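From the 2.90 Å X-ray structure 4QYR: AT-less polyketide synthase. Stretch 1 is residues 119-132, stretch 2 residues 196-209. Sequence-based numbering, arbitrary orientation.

Stretch 1 (119-132) VYFGVSGSDYHHLL
Stretch 2 196-209: IAGGVNLLLSVDTF

Residues 196-201 form a strand that runs parallel to strand 119-122, their axes 21° apart and 4.2 Å at closest approach; together the two stretches bury 841 Å². The register pairs Val119 with Ile196, Tyr120 with Ala197, Phe121 with Gly198 and Gly122 with Gly199, the CA-CA spacing narrowing from 4.8 Å at the first pair to 4.2 Å at the last.

Ile196 (phi/psi -113/118; chi1 m, chi2 t) opens the ladder: Tyr120 N donates to Ile196 O at 2.8 Å, nearly linearly. Ile196 CD1 lies 4.3 Å from Val119 CG2 (chi1 t), on the sheet face that also carries Phe121. Ala197 (-114/139) points to the other face with Tyr120 (chi1 m, chi2 -101°), and its CA makes a CA-H...O contact of 3.1 Å with Tyr120 O.

Gly198 (-153/175) is bonded in both directions, its N to Tyr120 O at 3.0 Å and its O accepting from Gly122 N at 2.7 Å. The Phe121 ring (chi1 -148°, between wells; chi2 103°) folds over this glycine, with Gly198 CA 3.8 Å from the ring centroid and 17° off its normal, a CH-pi contact. A CB here would clash with Phe121 CE1, at 2.3 Å, so the absence of a side chain makes room for the ring. Gly199 (-154/157) continues the extended backbone, its CA 3.2 Å from Gly122 O.

Val200 (-149/148, chi1 p) supplies the last ladder bond, its N to Gly122 O at 2.9 Å. Its CG1 packs at the edge of the Phe121 ring, 3.6 Å from CE2, and lies 4.3 Å from CB of Val123 (chi1 p). Beyond it, a water accepts from Ser124 N at 2.7 Å and its oxygen lies 3.2 Å from Asn201 OD1, linking the two stretches where direct backbone pairing has ceased.

Leu202 and Leu203 lead in extended form to Leu204 (-120/8; chi1 m, chi2 t), which faces the start of helix 127-132. Buried Asp127 (chi1 m, chi2 19°) reaches across so that its OD2 accepts from Leu204 N at 3.2 Å, giving this loop amide a carboxylate partner. The leucine side chain meets Tyr128 (chi1 t), CD1 to CD1 at 4.0 Å, while Leu204 O lies 3.9 Å from Leu131 CD2.

Ser205 (-155/169, chi1 96°) points toward the helix; its OG donates to Asp207 OD2 at 3.1 Å. That aspartate (chi1 m) sets OD1 over one face of the His130 ring (chi1 m), with OD2 3.9 Å from His130 ND1.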

# COMPACT_ATOMS: atom_id res chain seq x y z
N VAL A 119 -2.01 7.34 -8.24
CA VAL A 119 -3.31 7.10 -7.65
C VAL A 119 -3.15 6.26 -6.40
O VAL A 119 -2.69 5.13 -6.47
CB VAL A 119 -4.24 6.37 -8.62
CG1 VAL A 119 -5.52 5.97 -7.90
CG2 VAL A 119 -4.51 7.24 -9.87
N TYR A 120 -3.52 6.84 -5.26
CA TYR A 120 -3.33 6.20 -3.95
C TYR A 120 -4.64 6.25 -3.20
O TYR A 120 -5.08 7.31 -2.78
CB TYR A 120 -2.24 6.91 -3.16
CG TYR A 120 -1.01 7.19 -3.96
CD1 TYR A 120 0.12 6.39 -3.86
CD2 TYR A 120 -0.96 8.27 -4.83
CE1 TYR A 120 1.26 6.66 -4.59
CE2 TYR A 120 0.16 8.56 -5.57
CZ TYR A 120 1.27 7.76 -5.45
OH TYR A 120 2.38 8.07 -6.22
N PHE A 121 -5.28 5.11 -3.03
CA PHE A 121 -6.64 5.12 -2.52
C PHE A 121 -6.78 4.18 -1.33
O PHE A 121 -6.39 3.01 -1.40
CB PHE A 121 -7.59 4.74 -3.64
CG PHE A 121 -8.92 5.39 -3.55
CD1 PHE A 121 -9.23 6.47 -4.37
CD2 PHE A 121 -9.88 4.94 -2.66
CE1 PHE A 121 -10.47 7.10 -4.29
CE2 PHE A 121 -11.13 5.56 -2.57
CZ PHE A 121 -11.42 6.63 -3.39
N GLY A 122 -7.30 4.68 -0.22
CA GLY A 122 -7.36 3.88 0.99
C GLY A 122 -8.65 3.10 1.03
O GLY A 122 -9.70 3.61 0.64
N VAL A 123 -8.56 1.85 1.49
CA VAL A 123 -9.70 0.94 1.52
C VAL A 123 -9.34 -0.23 2.42
O VAL A 123 -8.20 -0.68 2.41
CB VAL A 123 -10.04 0.44 0.09
CG1 VAL A 123 -8.79 -0.11 -0.56
CG2 VAL A 123 -11.11 -0.61 0.13
N SER A 124 -10.29 -0.73 3.22
CA SER A 124 -9.96 -1.80 4.17
C SER A 124 -10.79 -3.07 4.06
O SER A 124 -10.25 -4.16 4.14
CB SER A 124 -10.07 -1.27 5.60
OG SER A 124 -9.07 -0.29 5.84
N GLY A 125 -12.10 -2.95 3.88
CA GLY A 125 -12.93 -4.14 3.95
C GLY A 125 -13.32 -4.74 2.64
O GLY A 125 -13.44 -4.04 1.64
N SER A 126 -13.51 -6.05 2.63
CA SER A 126 -14.17 -6.72 1.51
C SER A 126 -15.56 -7.18 1.93
O SER A 126 -15.91 -8.34 1.79
CB SER A 126 -13.33 -7.91 1.03
OG SER A 126 -11.99 -7.52 0.83
N ASP A 127 -16.33 -6.26 2.48
CA ASP A 127 -17.65 -6.60 2.99
C ASP A 127 -18.54 -7.20 1.89
O ASP A 127 -19.22 -8.19 2.13
CB ASP A 127 -18.31 -5.37 3.61
CG ASP A 127 -17.76 -5.03 5.00
OD1 ASP A 127 -16.64 -5.49 5.35
OD2 ASP A 127 -18.46 -4.30 5.74
N TYR A 128 -18.53 -6.62 0.70
CA TYR A 128 -19.41 -7.05 -0.38
C TYR A 128 -19.18 -8.48 -0.81
O TYR A 128 -20.12 -9.21 -1.13
CB TYR A 128 -19.25 -6.15 -1.60
CG TYR A 128 -20.36 -6.23 -2.62
CD1 TYR A 128 -21.67 -5.94 -2.27
CD2 TYR A 128 -20.10 -6.53 -3.95
CE1 TYR A 128 -22.69 -5.98 -3.20
CE2 TYR A 128 -21.11 -6.58 -4.89
CZ TYR A 128 -22.41 -6.30 -4.50
OH TYR A 128 -23.43 -6.33 -5.42
N HIS A 129 -17.91 -8.87 -0.85
CA HIS A 129 -17.51 -10.18 -1.32
C HIS A 129 -18.03 -11.22 -0.36
O HIS A 129 -18.43 -12.31 -0.77
CB HIS A 129 -16.00 -10.27 -1.44
CG HIS A 129 -15.51 -11.40 -2.29
ND1 HIS A 129 -16.31 -12.47 -2.65
CD2 HIS A 129 -14.30 -11.61 -2.87
CE1 HIS A 129 -15.61 -13.29 -3.41
NE2 HIS A 129 -14.40 -12.80 -3.56
N HIS A 130 -18.05 -10.86 0.92
CA HIS A 130 -18.67 -11.72 1.92
C HIS A 130 -20.16 -11.82 1.62
O HIS A 130 -20.75 -12.92 1.65
CB HIS A 130 -18.42 -11.20 3.34
CG HIS A 130 -17.01 -11.38 3.82
ND1 HIS A 130 -16.36 -10.43 4.57
CD2 HIS A 130 -16.14 -12.40 3.66
CE1 HIS A 130 -15.14 -10.85 4.85
NE2 HIS A 130 -14.98 -12.05 4.31
N LEU A 131 -20.77 -10.67 1.30
CA LEU A 131 -22.20 -10.60 1.03
C LEU A 131 -22.60 -11.49 -0.14
O LEU A 131 -23.66 -12.12 -0.10
CB LEU A 131 -22.61 -9.16 0.74
CG LEU A 131 -24.08 -8.93 0.42
CD1 LEU A 131 -24.96 -9.46 1.55
CD2 LEU A 131 -24.36 -7.46 0.16
N LEU A 132 -21.76 -11.52 -1.18
CA LEU A 132 -22.00 -12.35 -2.36
C LEU A 132 -22.00 -13.82 -2.00
O LEU A 132 -22.85 -14.59 -2.45
CB LEU A 132 -20.91 -12.13 -3.42
CG LEU A 132 -20.89 -10.81 -4.18
CD1 LEU A 132 -19.87 -10.90 -5.29
CD2 LEU A 132 -22.26 -10.51 -4.73
N ILE A 196 -3.74 11.56 -7.31
CA ILE A 196 -5.05 11.43 -6.70
C ILE A 196 -4.95 10.59 -5.42
O ILE A 196 -4.54 9.42 -5.46
CB ILE A 196 -6.02 10.79 -7.67
CG1 ILE A 196 -6.09 11.65 -8.92
CG2 ILE A 196 -7.39 10.61 -7.06
CD1 ILE A 196 -6.72 10.92 -10.10
N ALA A 197 -5.29 11.19 -4.29
CA ALA A 197 -5.38 10.42 -3.05
C ALA A 197 -6.82 10.41 -2.61
O ALA A 197 -7.52 11.44 -2.71
CB ALA A 197 -4.52 11.00 -1.99
N GLY A 198 -7.27 9.25 -2.13
CA GLY A 198 -8.66 9.06 -1.76
C GLY A 198 -8.83 7.99 -0.70
O GLY A 198 -7.86 7.30 -0.30
N GLY A 199 -10.06 7.84 -0.23
CA GLY A 199 -10.38 6.74 0.64
C GLY A 199 -11.85 6.39 0.53
O GLY A 199 -12.67 7.23 0.14
N VAL A 200 -12.19 5.15 0.87
CA VAL A 200 -13.58 4.75 0.87
C VAL A 200 -13.83 3.69 1.93
O VAL A 200 -12.95 2.92 2.28
CB VAL A 200 -14.03 4.24 -0.54
CG1 VAL A 200 -13.19 3.08 -1.00
CG2 VAL A 200 -15.49 3.85 -0.54
N ASN A 201 -15.03 3.70 2.48
CA ASN A 201 -15.41 2.72 3.46
C ASN A 201 -16.90 2.54 3.35
O ASN A 201 -17.64 3.53 3.34
CB ASN A 201 -15.04 3.16 4.86
CG ASN A 201 -15.36 2.12 5.89
OD1 ASN A 201 -14.77 1.04 5.89
ND2 ASN A 201 -16.30 2.43 6.78
N LEU A 202 -17.33 1.29 3.22
CA LEU A 202 -18.74 0.97 3.14
C LEU A 202 -19.06 -0.25 4.00
O LEU A 202 -18.31 -1.23 4.02
CB LEU A 202 -19.15 0.72 1.69
CG LEU A 202 -19.13 1.94 0.77
CD1 LEU A 202 -19.53 1.57 -0.64
CD2 LEU A 202 -20.09 2.94 1.31
N LEU A 203 -20.18 -0.17 4.71
CA LEU A 203 -20.57 -1.21 5.65
C LEU A 203 -21.61 -2.15 5.01
O LEU A 203 -22.81 -1.88 5.04
CB LEU A 203 -21.12 -0.56 6.91
CG LEU A 203 -20.34 0.68 7.35
CD1 LEU A 203 -21.15 1.50 8.34
CD2 LEU A 203 -19.06 0.26 7.99
N LEU A 204 -21.14 -3.25 4.44
CA LEU A 204 -21.99 -4.08 3.61
C LEU A 204 -22.12 -5.50 4.14
O LEU A 204 -22.69 -6.36 3.46
CB LEU A 204 -21.45 -4.11 2.18
CG LEU A 204 -21.39 -2.73 1.51
CD1 LEU A 204 -20.81 -2.82 0.11
CD2 LEU A 204 -22.77 -2.07 1.49
N SER A 205 -21.61 -5.74 5.34
CA SER A 205 -21.76 -7.06 5.97
C SER A 205 -21.68 -6.99 7.49
O SER A 205 -21.30 -5.98 8.07
CB SER A 205 -20.68 -8.03 5.47
OG SER A 205 -19.58 -8.06 6.37
N VAL A 206 -22.03 -8.11 8.12
CA VAL A 206 -22.07 -8.23 9.57
C VAL A 206 -20.71 -8.47 10.20
O VAL A 206 -20.43 -7.98 11.30
CB VAL A 206 -22.97 -9.40 9.98
CG1 VAL A 206 -23.19 -9.37 11.46
CG2 VAL A 206 -24.28 -9.30 9.26
N ASP A 207 -19.87 -9.23 9.50
CA ASP A 207 -18.59 -9.70 10.00
C ASP A 207 -17.83 -8.71 10.89
O ASP A 207 -17.56 -9.01 12.05
CB ASP A 207 -17.69 -10.09 8.82
CG ASP A 207 -18.24 -11.27 8.04
OD1 ASP A 207 -17.74 -12.41 8.25
OD2 ASP A 207 -19.16 -11.06 7.21
N THR A 208 -17.50 -7.54 10.35
CA THR A 208 -16.69 -6.61 11.12
C THR A 208 -17.48 -5.97 12.26
O THR A 208 -16.93 -5.65 13.30
CB THR A 208 -16.09 -5.52 10.24
OG1 THR A 208 -15.54 -6.12 9.06
CG2 THR A 208 -14.99 -4.78 10.97
N PHE A 209 -18.78 -5.81 12.05
CA PHE A 209 -19.65 -5.24 13.08
C PHE A 209 -19.58 -6.09 14.33
O PHE A 209 -19.27 -5.60 15.42
CB PHE A 209 -21.10 -5.16 12.60
CG PHE A 209 -21.43 -3.90 11.86
CD1 PHE A 209 -21.40 -2.67 12.52
CD2 PHE A 209 -21.78 -3.93 10.52
CE1 PHE A 209 -21.72 -1.48 11.84
CE2 PHE A 209 -22.11 -2.74 9.82
CZ PHE A 209 -22.07 -1.52 10.48
O HOH W 1 -12.90 -0.11 3.58